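Local coordinates for protein LysR family transcriptional regulator (Vibrio vulnificus, PDB 5FHK) that forms the regulatory domain of AphB, a LysR-type regulator of virulence genes whose full-length form probably binds specific DNA sequences to control transcription, at residues P24-F29 with I38-E43; L49-W54 with Q63-L68; V56-G61 with R195-Y200; G107-K112 with N176-Y181. One frame throughout, in Å; residues are numbered along the deposited sequence.

Interaction 1: residues P24-F29 with I38-E43; sequences PMLNGF and IELTTE
Two pairs of side chains bridge the gap between helix 18-32 and strand 38-43, Leu26 with Leu40 and Phe29 with Ile38, and in each pair the side chains cross obliquely. The leucines meet through single methyls, Leu26 CD1 lying 4.1 Å from Leu40 CD2. Leu26 and Phe29 stand about one helical turn apart, and both leave the helix toward the strand. Phe29 has CG anti to the backbone N (chi1 170°), which carries the ring to the start of the strand; there its CE2 atom reaches the terminal methyl CD1 of Ile38 at 4.1 Å. On the strand, Ile38 and Leu40 are alternate residues and so project from the same face, the one packed against the helix. The two elements belong to a beta-alpha-beta crossover whose first strand is 9-14, and Ile11 of that strand touches both Leu26 and Ile38. Beyond strand 38-43, the sheet runs on as a parallel ladder into the second subunit. Branched aliphatic chains and a phenyl ring suit this buried layer because they fill it without leaving polar groups to satisfy. The attraction is therefore dispersive and hydrophobic, set by shape rather than by directed bonds.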
loop_
_atom_site.group_PDB
_atom_site.type_symbol
_atom_site.label_atom_id
_atom_site.label_comp_id
_atom_site.label_asym_id
_atom_site.label_seq_id
_atom_site.Cartn_x
_atom_site.Cartn_y
_atom_site.Cartn_z
ATOM N N PRO A 24 5.500 11.362 -7.324
ATOM C CA PRO A 24 6.525 12.307 -7.821
ATOM C C PRO A 24 5.915 13.648 -8.183
ATOM O O PRO A 24 6.413 14.702 -7.768
ATOM C CB PRO A 24 7.100 11.581 -9.044
ATOM C CG PRO A 24 6.878 10.122 -8.727
ATOM C CD PRO A 24 5.579 10.056 -8.008
ATOM N N MET A 25 4.818 13.618 -8.943
ATOM C CA MET A 25 4.109 14.844 -9.286
ATOM C C MET A 25 3.600 15.549 -8.043
ATOM O O MET A 25 3.742 16.772 -7.906
ATOM C CB MET A 25 2.940 14.498 -10.194
ATOM C CG MET A 25 2.304 15.647 -10.925
ATOM S SD MET A 25 1.480 14.876 -12.377
ATOM C CE MET A 25 0.744 13.411 -11.651
ATOM N N LEU A 26 2.992 14.792 -7.125
ATOM C CA LEU A 26 2.421 15.407 -5.927
ATOM C C LEU A 26 3.498 16.006 -5.044
ATOM O O LEU A 26 3.282 17.050 -4.419
ATOM C CB LEU A 26 1.618 14.375 -5.141
ATOM C CG LEU A 26 0.264 14.126 -5.802
ATOM C CD1 LEU A 26 -0.344 12.850 -5.261
ATOM C CD2 LEU A 26 -0.639 15.320 -5.536
ATOM N N ASN A 27 4.633 15.329 -4.916
ATOM C CA ASN A 27 5.690 15.881 -4.066
ATOM C C ASN A 27 6.286 17.133 -4.703
ATOM O O ASN A 27 6.580 18.114 -4.007
ATOM C CB ASN A 27 6.776 14.816 -3.795
ATOM C CG ASN A 27 6.348 13.758 -2.783
ATOM O OD1 ASN A 27 5.525 14.033 -1.892
ATOM N ND2 ASN A 27 6.922 12.531 -2.896
ATOM N N GLY A 28 6.387 17.162 -6.031
ATOM C CA GLY A 28 6.873 18.366 -6.689
ATOM C C GLY A 28 5.906 19.522 -6.549
ATOM O O GLY A 28 6.318 20.674 -6.410
ATOM N N PHE A 29 4.605 19.234 -6.550
ATOM C CA PHE A 29 3.644 20.310 -6.408
ATOM C C PHE A 29 3.692 20.890 -5.005
ATOM O O PHE A 29 3.721 22.116 -4.826
ATOM C CB PHE A 29 2.247 19.804 -6.744
ATOM C CG PHE A 29 1.162 20.780 -6.405
ATOM C CD1 PHE A 29 0.856 21.809 -7.262
ATOM C CD2 PHE A 29 0.497 20.701 -5.195
ATOM C CE1 PHE A 29 -0.129 22.700 -6.945
ATOM C CE2 PHE A 29 -0.500 21.602 -4.866
ATOM C CZ PHE A 29 -0.817 22.600 -5.739
ATOM N N ILE A 38 -2.878 19.260 1.055
ATOM C CA ILE A 38 -3.477 18.170 0.287
ATOM C C ILE A 38 -4.036 17.119 1.238
ATOM O O ILE A 38 -3.373 16.738 2.207
ATOM C CB ILE A 38 -2.454 17.504 -0.654
ATOM C CG1 ILE A 38 -1.849 18.531 -1.601
ATOM C CG2 ILE A 38 -3.111 16.331 -1.407
ATOM C CD1 ILE A 38 -2.697 18.779 -2.802
ATOM N N GLU A 39 -5.249 16.651 0.956
ATOM C CA GLU A 39 -5.803 15.439 1.556
ATOM C C GLU A 39 -5.997 14.437 0.429
ATOM O O GLU A 39 -6.674 14.746 -0.560
ATOM C CB GLU A 39 -7.144 15.697 2.270
ATOM C CG GLU A 39 -6.999 16.251 3.698
ATOM C CD GLU A 39 -8.329 16.313 4.452
ATOM O OE1 GLU A 39 -9.339 15.785 3.917
ATOM O OE2 GLU A 39 -8.372 16.914 5.562
ATOM N N LEU A 40 -5.406 13.247 0.578
ATOM C CA LEU A 40 -5.357 12.239 -0.477
ATOM C C LEU A 40 -6.005 10.932 -0.018
ATOM O O LEU A 40 -5.692 10.418 1.062
ATOM C CB LEU A 40 -3.908 11.984 -0.886
ATOM C CG LEU A 40 -3.631 10.789 -1.804
ATOM C CD1 LEU A 40 -4.471 10.911 -3.051
ATOM C CD2 LEU A 40 -2.174 10.783 -2.179
ATOM N N THR A 41 -6.865 10.363 -0.859
ATOM C CA THR A 41 -7.481 9.072 -0.561
ATOM C C THR A 41 -7.250 8.107 -1.726
ATOM O O THR A 41 -7.762 8.322 -2.830
ATOM C CB THR A 41 -8.971 9.245 -0.261
ATOM O OG1 THR A 41 -9.147 10.292 0.711
ATOM C CG2 THR A 41 -9.566 7.945 0.291
ATOM N N THR A 42 -6.480 7.044 -1.487
ATOM C CA THR A 42 -6.356 5.980 -2.480
ATOM C C THR A 42 -7.694 5.250 -2.596
ATOM O O THR A 42 -8.331 4.946 -1.588
ATOM C CB THR A 42 -5.252 4.993 -2.093
ATOM O OG1 THR A 42 -5.681 4.215 -0.975
ATOM C CG2 THR A 42 -3.977 5.705 -1.696
ATOM N N GLU A 43 -8.119 4.963 -3.828
ATOM C CA GLU A 43 -9.490 4.541 -4.115
ATOM C C GLU A 43 -9.516 3.348 -5.067
ATOM O O GLU A 43 -8.804 3.343 -6.071
ATOM C CB GLU A 43 -10.275 5.711 -4.733
ATOM C CG GLU A 43 -11.699 5.385 -5.082
ATOM C CD GLU A 43 -12.391 4.669 -3.952
ATOM O OE1 GLU A 43 -12.916 3.557 -4.194
ATOM O OE2 GLU A 43 -12.393 5.227 -2.821
#

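Interaction 2: residues L49-W54 with Q63-L68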
loop_
_atom_site.group_PDB
_atom_site.type_symbol
_atom_site.label_atom_id
_atom_site.label_comp_id
_atom_site.label_asym_id
_atom_site.label_seq_id
_atom_site.Cartn_x
_atom_site.Cartn_y
_atom_site.Cartn_z
ATOM N N LEU A 49 -17.572 7.056 -6.742
ATOM C CA LEU A 49 -17.359 8.359 -6.135
ATOM C C LEU A 49 -18.393 9.369 -6.615
ATOM O O LEU A 49 -18.888 9.307 -7.743
ATOM C CB LEU A 49 -15.960 8.894 -6.434
ATOM C CG LEU A 49 -14.784 8.045 -5.988
ATOM C CD1 LEU A 49 -13.521 8.458 -6.801
ATOM C CD2 LEU A 49 -14.576 8.188 -4.486
ATOM N N ASP A 50 -18.679 10.337 -5.743
ATOM C CA ASP A 50 -19.542 11.457 -6.083
ATOM C C ASP A 50 -18.668 12.639 -6.500
ATOM O O ASP A 50 -17.989 13.222 -5.640
ATOM C CB ASP A 50 -20.420 11.816 -4.888
ATOM C CG ASP A 50 -21.219 13.073 -5.102
ATOM O OD1 ASP A 50 -21.290 13.556 -6.260
ATOM O OD2 ASP A 50 -21.783 13.574 -4.099
ATOM N N PRO A 51 -18.673 13.049 -7.783
ATOM C CA PRO A 51 -17.738 14.102 -8.238
ATOM C C PRO A 51 -17.734 15.359 -7.394
ATOM O O PRO A 51 -16.668 15.937 -7.166
ATOM C CB PRO A 51 -18.226 14.410 -9.658
ATOM C CG PRO A 51 -18.918 13.170 -10.092
ATOM C CD PRO A 51 -19.563 12.601 -8.866
ATOM N N THR A 52 -18.898 15.811 -6.930
ATOM C CA THR A 52 -18.991 17.025 -6.125
ATOM C C THR A 52 -18.275 16.903 -4.782
ATOM O O THR A 52 -18.033 17.922 -4.124
ATOM C CB THR A 52 -20.471 17.379 -5.901
ATOM O OG1 THR A 52 -21.043 16.454 -4.962
ATOM C CG2 THR A 52 -21.256 17.299 -7.207
ATOM N N GLU A 53 -17.924 15.698 -4.366
ATOM C CA GLU A 53 -17.221 15.448 -3.120
ATOM C C GLU A 53 -15.710 15.620 -3.245
ATOM O O GLU A 53 -15.000 15.445 -2.248
ATOM C CB GLU A 53 -17.529 14.021 -2.654
ATOM C CG GLU A 53 -17.788 13.822 -1.187
ATOM C CD GLU A 53 -18.662 12.589 -0.942
ATOM O OE1 GLU A 53 -18.131 11.538 -0.528
ATOM O OE2 GLU A 53 -19.886 12.673 -1.173
ATOM N N TRP A 54 -15.199 15.941 -4.435
ATOM C CA TRP A 54 -13.770 15.852 -4.694
ATOM C C TRP A 54 -13.322 17.040 -5.534
ATOM O O TRP A 54 -14.045 17.507 -6.421
ATOM C CB TRP A 54 -13.419 14.521 -5.391
ATOM C CG TRP A 54 -13.773 13.317 -4.562
ATOM C CD1 TRP A 54 -14.936 12.591 -4.620
ATOM C CD2 TRP A 54 -12.983 12.723 -3.523
ATOM N NE1 TRP A 54 -14.905 11.577 -3.699
ATOM C CE2 TRP A 54 -13.724 11.640 -3.003
ATOM C CE3 TRP A 54 -11.714 13.002 -2.986
ATOM C CZ2 TRP A 54 -13.241 10.827 -1.974
ATOM C CZ3 TRP A 54 -11.242 12.203 -1.969
ATOM C CH2 TRP A 54 -12.005 11.127 -1.468
ATOM N N GLN A 63 -14.506 7.598 -17.810
ATOM C CA GLN A 63 -15.810 7.921 -17.256
ATOM C C GLN A 63 -16.561 8.763 -18.277
ATOM O O GLN A 63 -15.954 9.426 -19.122
ATOM C CB GLN A 63 -15.696 8.671 -15.916
ATOM C CG GLN A 63 -15.726 7.762 -14.681
ATOM C CD GLN A 63 -16.182 8.492 -13.414
ATOM O OE1 GLN A 63 -17.103 9.323 -13.453
ATOM N NE2 GLN A 63 -15.522 8.197 -12.290
ATOM N N ARG A 64 -17.893 8.728 -18.198
ATOM C CA ARG A 64 -18.754 9.395 -19.171
ATOM C C ARG A 64 -19.481 10.599 -18.587
ATOM O O ARG A 64 -20.448 11.081 -19.187
ATOM C CB ARG A 64 -19.772 8.410 -19.740
ATOM C CG ARG A 64 -20.878 8.070 -18.766
ATOM C CD ARG A 64 -21.579 6.783 -19.141
ATOM N NE ARG A 64 -20.680 5.655 -19.409
ATOM C CZ ARG A 64 -20.952 4.377 -19.123
ATOM N NH1 ARG A 64 -22.102 4.038 -18.539
ATOM N NH2 ARG A 64 -20.062 3.430 -19.414
ATOM N N ASP A 65 -19.043 11.094 -17.435
ATOM C CA ASP A 65 -19.728 12.200 -16.780
ATOM C C ASP A 65 -19.600 13.466 -17.622
ATOM O O ASP A 65 -18.490 13.916 -17.919
ATOM C CB ASP A 65 -19.154 12.412 -15.379
ATOM C CG ASP A 65 -20.224 12.770 -14.356
ATOM O OD1 ASP A 65 -20.882 13.825 -14.508
ATOM O OD2 ASP A 65 -20.405 12.001 -13.389
ATOM N N SER A 66 -20.746 14.034 -18.015
ATOM C CA SER A 66 -20.754 15.249 -18.823
ATOM C C SER A 66 -20.394 16.490 -18.018
ATOM O O SER A 66 -20.082 17.530 -18.610
ATOM C CB SER A 66 -22.125 15.445 -19.467
ATOM O OG SER A 66 -23.133 15.566 -18.478
ATOM N N SER A 67 -20.443 16.411 -16.688
ATOM C CA SER A 67 -20.070 17.525 -15.827
ATOM C C SER A 67 -18.586 17.543 -15.494
ATOM O O SER A 67 -18.156 18.403 -14.718
ATOM C CB SER A 67 -20.894 17.496 -14.528
ATOM O OG SER A 67 -20.452 16.476 -13.647
ATOM N N LEU A 68 -17.791 16.633 -16.063
ATOM C CA LEU A 68 -16.382 16.483 -15.731
ATOM C C LEU A 68 -15.529 16.628 -16.982
ATOM O O LEU A 68 -15.881 16.112 -18.048
ATOM C CB LEU A 68 -16.117 15.115 -15.095
ATOM C CG LEU A 68 -16.740 14.759 -13.737
ATOM C CD1 LEU A 68 -15.886 13.742 -13.016
ATOM C CD2 LEU A 68 -16.944 15.986 -12.861
#
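Pro51 rests its ring against both Leu68 and Asp65, one ring carbon for each. Its CB faces the isobutyl fork of Leu68, 3.8 Å from CD2 and a little farther from CD1, so both methyls lie against the same carbon. Leu68 offers that fork because its CG stands anti to the carbonyl carbon (chi1 -65°). The next ring carbon, Pro51 CG, lies 3.8 Å from Asp65 OD2, and here the carboxylate and the ring cross at a slant. The other oxygen of Asp65 is occupied within its own loop: Ser67 OG donates to OD1 at 2.8 Å, approaching from above the carboxylate plane by 48°, and Ser67 N adds a weak bond. This ties the aspartate over the type I turn from Asp65 to Leu68. On the facing side, proline suits the first place of the short 3-10 segment 51-53, where its fixed phi fits and its missing N-H costs nothing. The two loops flank strand 56-60, one leading into it and the other out, and Leu68 also rests on Leu183 of strand 178-185. What joins them is a small apolar patch at the surface, edged by a carboxylate that touches carbon without bonding to it, which implies modest, mainly hydrophobic cohesion.

Interaction 3: residues V56-G61 with R195-Y200; sequences VIFRVG and RLFIDY
Phe58 and Phe197 approach from opposite directions and meet edge to edge, each presenting its rim near the plane of the other; the closest atoms are Phe58 CZ and Phe197 CE2 at 3.8 Å. Beside them, the CG2 methyl of Val56 reaches the same rim of Phe197, 3.8 Å from CD2, and also lies 4.1 Å from CG1 of Ile198. Phe197 can serve both strand residues because its CG is anti to the backbone N (chi1 176°), throwing the ring forward off the helix. Compact, beta-branched valine suits a strand site close under the helix, while Phe58, two residues on, needs a long flat chain to span the wider gap. The axes of strand 56-60 and helix segment 195-200 pass 11.0 Å apart, with 32° between their N-to-C directions, so the C-terminal helix 192-204 lies against the sheet of an alpha/beta subdomain with the periplasmic-binding-protein type of fold, as expected for LysR regulatory domains. Farther out, Phe29 makes an edge-to-face contact with Phe197, and Leu26 and Ile9 touch that ring as well. Met22 and Thr13 pack on Phe58. Backbone bonds from Val56 and Phe58 to Ser12, and from Ile57 to Leu183, hold the strand in place between its neighbours.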
loop_
_atom_site.group_PDB
_atom_site.type_symbol
_atom_site.label_atom_id
_atom_site.label_comp_id
_atom_site.label_asym_id
_atom_site.label_seq_id
_atom_site.Cartn_x
_atom_site.Cartn_y
_atom_site.Cartn_z
ATOM N N VAL A 56 -10.245 16.933 -7.280
ATOM C CA VAL A 56 -9.686 16.280 -8.458
ATOM C C VAL A 56 -9.702 14.782 -8.225
ATOM O O VAL A 56 -9.479 14.300 -7.111
ATOM C CB VAL A 56 -8.237 16.720 -8.794
ATOM C CG1 VAL A 56 -7.840 16.208 -10.161
ATOM C CG2 VAL A 56 -8.091 18.209 -8.728
ATOM N N ILE A 57 -9.941 14.038 -9.296
ATOM C CA ILE A 57 -10.030 12.589 -9.223
ATOM C C ILE A 57 -9.125 12.038 -10.314
ATOM O O ILE A 57 -9.247 12.430 -11.484
ATOM C CB ILE A 57 -11.487 12.091 -9.365
ATOM C CG1 ILE A 57 -12.236 12.320 -8.046
ATOM C CG2 ILE A 57 -11.537 10.587 -9.679
ATOM C CD1 ILE A 57 -13.768 11.978 -8.068
ATOM N N PHE A 58 -8.156 11.216 -9.910
ATOM C CA PHE A 58 -7.354 10.401 -10.816
ATOM C C PHE A 58 -7.868 8.975 -10.767
ATOM O O PHE A 58 -8.011 8.395 -9.687
ATOM C CB PHE A 58 -5.869 10.434 -10.442
ATOM C CG PHE A 58 -5.307 11.822 -10.393
ATOM C CD1 PHE A 58 -5.515 12.630 -9.290
ATOM C CD2 PHE A 58 -4.600 12.335 -11.462
ATOM C CE1 PHE A 58 -5.009 13.926 -9.246
ATOM C CE2 PHE A 58 -4.094 13.633 -11.416
ATOM C CZ PHE A 58 -4.304 14.407 -10.299
ATOM N N ARG A 59 -8.146 8.411 -11.929
ATOM C CA ARG A 59 -8.775 7.108 -11.962
ATOM C C ARG A 59 -8.197 6.311 -13.112
ATOM O O ARG A 59 -7.663 6.869 -14.074
ATOM C CB ARG A 59 -10.294 7.222 -12.113
ATOM C CG ARG A 59 -10.734 7.621 -13.502
ATOM C CD ARG A 59 -12.249 7.516 -13.643
ATOM N NE ARG A 59 -12.765 6.278 -13.057
ATOM C CZ ARG A 59 -13.118 5.199 -13.751
ATOM N NH1 ARG A 59 -13.022 5.192 -15.072
ATOM N NH2 ARG A 59 -13.572 4.122 -13.125
ATOM N N VAL A 60 -8.281 4.995 -12.969
ATOM C CA VAL A 60 -8.019 4.066 -14.053
ATOM C C VAL A 60 -9.311 3.877 -14.831
ATOM O O VAL A 60 -10.382 3.696 -14.234
ATOM C CB VAL A 60 -7.499 2.728 -13.509
ATOM C CG1 VAL A 60 -7.441 1.690 -14.617
ATOM C CG2 VAL A 60 -6.132 2.909 -12.867
ATOM N N GLY A 61 -9.221 3.938 -16.161
ATOM C CA GLY A 61 -10.370 3.716 -17.008
ATOM C C GLY A 61 -11.206 4.967 -17.184
ATOM O O GLY A 61 -11.224 5.866 -16.331
ATOM N N ARG A 195 -7.142 25.112 -9.036
ATOM C CA ARG A 195 -6.699 25.495 -10.365
ATOM C C ARG A 195 -5.181 25.437 -10.484
ATOM O O ARG A 195 -4.645 24.971 -11.496
ATOM C CB ARG A 195 -7.240 26.896 -10.656
ATOM C CG ARG A 195 -6.527 27.667 -11.726
ATOM C CD ARG A 195 -7.023 29.130 -11.770
ATOM N NE ARG A 195 -6.107 30.042 -11.096
ATOM C CZ ARG A 195 -4.807 30.129 -11.369
ATOM N NH1 ARG A 195 -4.251 29.353 -12.297
ATOM N NH2 ARG A 195 -4.062 30.995 -10.710
ATOM N N LEU A 196 -4.466 25.894 -9.456
ATOM C CA LEU A 196 -3.014 25.837 -9.527
ATOM C C LEU A 196 -2.547 24.395 -9.600
ATOM O O LEU A 196 -1.597 24.070 -10.328
ATOM C CB LEU A 196 -2.411 26.568 -8.335
ATOM C CG LEU A 196 -2.311 28.062 -8.659
ATOM C CD1 LEU A 196 -1.864 28.856 -7.460
ATOM C CD2 LEU A 196 -1.344 28.295 -9.824
ATOM N N PHE A 197 -3.248 23.505 -8.902
ATOM C CA PHE A 197 -2.860 22.103 -8.907
ATOM C C PHE A 197 -3.028 21.514 -10.297
ATOM O O PHE A 197 -2.108 20.894 -10.837
ATOM C CB PHE A 197 -3.685 21.332 -7.876
ATOM C CG PHE A 197 -3.414 19.877 -7.870
ATOM C CD1 PHE A 197 -2.227 19.386 -7.370
ATOM C CD2 PHE A 197 -4.335 18.985 -8.395
ATOM C CE1 PHE A 197 -1.982 18.020 -7.386
ATOM C CE2 PHE A 197 -4.092 17.651 -8.415
ATOM C CZ PHE A 197 -2.929 17.156 -7.910
ATOM N N ILE A 198 -4.172 21.783 -10.922
ATOM C CA ILE A 198 -4.477 21.191 -12.218
ATOM C C ILE A 198 -3.487 21.656 -13.274
ATOM O O ILE A 198 -3.121 20.898 -14.178
ATOM C CB ILE A 198 -5.924 21.534 -12.609
ATOM C CG1 ILE A 198 -6.893 20.628 -11.843
ATOM C CG2 ILE A 198 -6.117 21.418 -14.092
ATOM C CD1 ILE A 198 -8.292 21.224 -11.677
ATOM N N ASP A 199 -3.082 22.926 -13.215
ATOM C CA ASP A 199 -2.108 23.413 -14.177
ATOM C C ASP A 199 -0.743 22.790 -13.934
ATOM O O ASP A 199 -0.012 22.508 -14.888
ATOM C CB ASP A 199 -2.009 24.941 -14.113
ATOM C CG ASP A 199 -3.199 25.638 -14.775
ATOM O OD1 ASP A 199 -3.928 24.996 -15.588
ATOM O OD2 ASP A 199 -3.399 26.842 -14.482
ATOM N N TYR A 200 -0.359 22.614 -12.665
ATOM C CA TYR A 200 0.894 21.918 -12.384
ATOM C C TYR A 200 0.902 20.545 -13.045
ATOM O O TYR A 200 1.868 20.179 -13.726
ATOM C CB TYR A 200 1.115 21.791 -10.877
ATOM C CG TYR A 200 2.492 21.246 -10.541
ATOM C CD1 TYR A 200 3.605 22.094 -10.443
ATOM C CD2 TYR A 200 2.687 19.888 -10.358
ATOM C CE1 TYR A 200 4.869 21.584 -10.145
ATOM C CE2 TYR A 200 3.919 19.388 -10.053
ATOM C CZ TYR A 200 5.004 20.229 -9.949
ATOM O OH TYR A 200 6.206 19.661 -9.651
#

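Interaction 4: residues G107-K112 with N176-Y181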
loop_
_atom_site.group_PDB
_atom_site.type_symbol
_atom_site.label_atom_id
_atom_site.label_comp_id
_atom_site.label_asym_id
_atom_site.label_seq_id
_atom_site.Cartn_x
_atom_site.Cartn_y
_atom_site.Cartn_z
ATOM N N GLY A 107 -3.762 -10.383 -7.134
ATOM C CA GLY A 107 -4.107 -9.240 -6.308
ATOM C C GLY A 107 -5.133 -8.358 -6.983
ATOM O O GLY A 107 -5.075 -8.141 -8.197
ATOM N N HIS A 108 -6.081 -7.849 -6.180
ATOM C CA HIS A 108 -7.096 -6.928 -6.683
ATOM C C HIS A 108 -6.425 -5.696 -7.283
ATOM O O HIS A 108 -5.408 -5.229 -6.754
ATOM C CB HIS A 108 -8.039 -6.476 -5.563
ATOM C CG HIS A 108 -9.128 -7.450 -5.228
ATOM N ND1 HIS A 108 -9.176 -8.126 -4.026
ATOM C CD2 HIS A 108 -10.238 -7.822 -5.914
ATOM C CE1 HIS A 108 -10.254 -8.890 -3.993
ATOM N NE2 HIS A 108 -10.915 -8.726 -5.127
ATOM N N PRO A 109 -6.986 -5.112 -8.359
ATOM C CA PRO A 109 -8.218 -5.476 -9.070
ATOM C C PRO A 109 -7.958 -6.433 -10.236
ATOM O O PRO A 109 -8.670 -6.387 -11.242
ATOM C CB PRO A 109 -8.712 -4.124 -9.592
ATOM C CG PRO A 109 -7.419 -3.412 -9.971
ATOM C CD PRO A 109 -6.363 -3.914 -8.957
ATOM N N LEU A 110 -6.916 -7.256 -10.103
ATOM C CA LEU A 110 -6.507 -8.245 -11.089
ATOM C C LEU A 110 -6.671 -9.657 -10.535
ATOM O O LEU A 110 -5.776 -10.504 -10.654
ATOM C CB LEU A 110 -5.065 -8.002 -11.531
ATOM C CG LEU A 110 -4.694 -6.603 -12.041
ATOM C CD1 LEU A 110 -3.235 -6.580 -12.506
ATOM C CD2 LEU A 110 -5.636 -6.153 -13.184
ATOM N N LEU A 111 -7.803 -9.914 -9.871
ATOM C CA LEU A 111 -8.162 -11.286 -9.528
ATOM C C LEU A 111 -8.611 -12.070 -10.751
ATOM O O LEU A 111 -8.564 -13.307 -10.737
ATOM C CB LEU A 111 -9.269 -11.309 -8.475
ATOM C CG LEU A 111 -8.890 -10.968 -7.028
ATOM C CD1 LEU A 111 -9.839 -11.685 -6.033
ATOM C CD2 LEU A 111 -7.432 -11.302 -6.748
ATOM N N LYS A 112 -9.045 -11.375 -11.796
ATOM C CA LYS A 112 -9.428 -11.975 -13.067
ATOM C C LYS A 112 -8.360 -11.617 -14.091
ATOM O O LYS A 112 -8.009 -10.440 -14.240
ATOM C CB LYS A 112 -10.806 -11.470 -13.506
ATOM C CG LYS A 112 -11.383 -12.107 -14.780
ATOM C CD LYS A 112 -12.745 -11.491 -15.088
ATOM C CE LYS A 112 -12.763 -10.833 -16.458
ATOM N NZ LYS A 112 -11.723 -9.744 -16.531
ATOM N N ASN A 176 -5.149 -5.959 -21.772
ATOM C CA ASN A 176 -5.239 -4.731 -22.540
ATOM C C ASN A 176 -4.914 -3.537 -21.644
ATOM O O ASN A 176 -5.189 -3.559 -20.441
ATOM C CB ASN A 176 -6.628 -4.576 -23.150
ATOM C CG ASN A 176 -6.756 -5.288 -24.497
ATOM O OD1 ASN A 176 -5.854 -5.213 -25.342
ATOM N ND2 ASN A 176 -7.873 -5.987 -24.698
ATOM N N PRO A 177 -4.303 -2.497 -22.203
ATOM C CA PRO A 177 -3.913 -1.350 -21.378
ATOM C C PRO A 177 -5.131 -0.661 -20.799
ATOM O O PRO A 177 -6.198 -0.609 -21.412
ATOM C CB PRO A 177 -3.174 -0.428 -22.360
ATOM C CG PRO A 177 -2.825 -1.300 -23.518
ATOM C CD PRO A 177 -3.937 -2.305 -23.614
ATOM N N ARG A 178 -4.961 -0.137 -19.600
ATOM C CA ARG A 178 -5.943 0.740 -18.997
ATOM C C ARG A 178 -5.315 2.119 -18.845
ATOM O O ARG A 178 -4.129 2.244 -18.518
ATOM C CB ARG A 178 -6.439 0.174 -17.652
ATOM C CG ARG A 178 -5.414 -0.631 -16.882
ATOM C CD ARG A 178 -5.997 -1.595 -15.806
ATOM N NE ARG A 178 -4.884 -2.218 -15.082
ATOM C CZ ARG A 178 -4.671 -2.143 -13.764
ATOM N NH1 ARG A 178 -5.533 -1.531 -12.951
ATOM N NH2 ARG A 178 -3.601 -2.723 -13.245
ATOM N N ASP A 179 -6.096 3.154 -19.126
ATOM C CA ASP A 179 -5.577 4.510 -19.060
ATOM C C ASP A 179 -5.840 5.118 -17.694
ATOM O O ASP A 179 -6.705 4.674 -16.935
ATOM C CB ASP A 179 -6.198 5.370 -20.152
ATOM C CG ASP A 179 -5.761 4.941 -21.531
ATOM O OD1 ASP A 179 -4.702 4.278 -21.630
ATOM O OD2 ASP A 179 -6.468 5.270 -22.507
ATOM N N ILE A 180 -5.061 6.139 -17.371
ATOM C CA ILE A 180 -5.265 6.899 -16.156
ATOM C C ILE A 180 -5.717 8.292 -16.563
ATOM O O ILE A 180 -5.105 8.932 -17.423
ATOM C CB ILE A 180 -4.001 6.933 -15.284
ATOM C CG1 ILE A 180 -3.665 5.517 -14.773
ATOM C CG2 ILE A 180 -4.229 7.826 -14.100
ATOM C CD1 ILE A 180 -2.847 4.702 -15.734
ATOM N N TYR A 181 -6.800 8.747 -15.968
ATOM C CA TYR A 181 -7.346 10.039 -16.316
ATOM C C TYR A 181 -7.257 10.954 -15.118
ATOM O O TYR A 181 -7.150 10.506 -13.970
ATOM C CB TYR A 181 -8.798 9.933 -16.773
ATOM C CG TYR A 181 -8.969 9.234 -18.091
ATOM C CD1 TYR A 181 -8.976 7.853 -18.158
ATOM C CD2 TYR A 181 -9.129 9.956 -19.273
ATOM C CE1 TYR A 181 -9.129 7.211 -19.350
ATOM C CE2 TYR A 181 -9.285 9.310 -20.483
ATOM C CZ TYR A 181 -9.287 7.939 -20.512
ATOM O OH TYR A 181 -9.442 7.260 -21.703
#
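The terminal nitrogen NH2 of Arg178 forms a salt bridge with OD1 of Asp78 while the forked end of Leu110 presses on it, with CD1 3.9 Å and CD2 4.0 Å from that same nitrogen. Leu110 CD2 lies over one face of the guanidinium, 4.0 Å above its plane and shifted toward the rim, so a methyl packs on part of that flat face without competing for the N-H groups. Pro109 meets the other terminal nitrogen obliquely, its CG 4.0 Å from Arg178 NH1. Arginine suits the place because it is long: the chain is extended from CG to NE, although it starts with CG between the backbone N and the carbonyl carbon (chi1 32°). Pro109 CA and Arg178 CA are 11.9 Å apart, and the long side chain bridges most of that. Strand 68-82 and the segment leading into strand 178-185 connect the two subdomains of the periplasmic-binding-protein type of fold. Arg178 stands at the start of its strand, next to this crossover, and reaches the 107-112 loop of the other subdomain; in relatives, effectors bind in the cleft between the subdomains. A cis peptide bond before Pro109 lets the chain reverse at 107-110, a type VI turn closed by Leu110 N donating to Gly107 O at 2.8 Å. Leu151 packs on Leu110 from strand 149-153, and Val60 and Pro153 touch Arg178. Asp78 also touches the Leu110 side chain.

In the fold
From the N terminus, interaction 1 closes first, a short loop from helix 18-32 to strand 38-43. Interaction 2 opens next at 49-54, and before it closes at 63-68 the chain has run through strand 56-60, where interaction 3 begins; these two therefore cross. Interaction 3 closes only at 195-200, on the C-terminal helix, and the whole of interaction 4, from 107-112 to 176-181, nests inside that long loop. Interactions 1 and 3 lie side by side, centres about 10 Å apart, and bring two helices onto one sheet. Strands 56-60 and 178-185 are neighbours in that sheet, linking interaction 3 to interaction 4, which extends to the second subdomain.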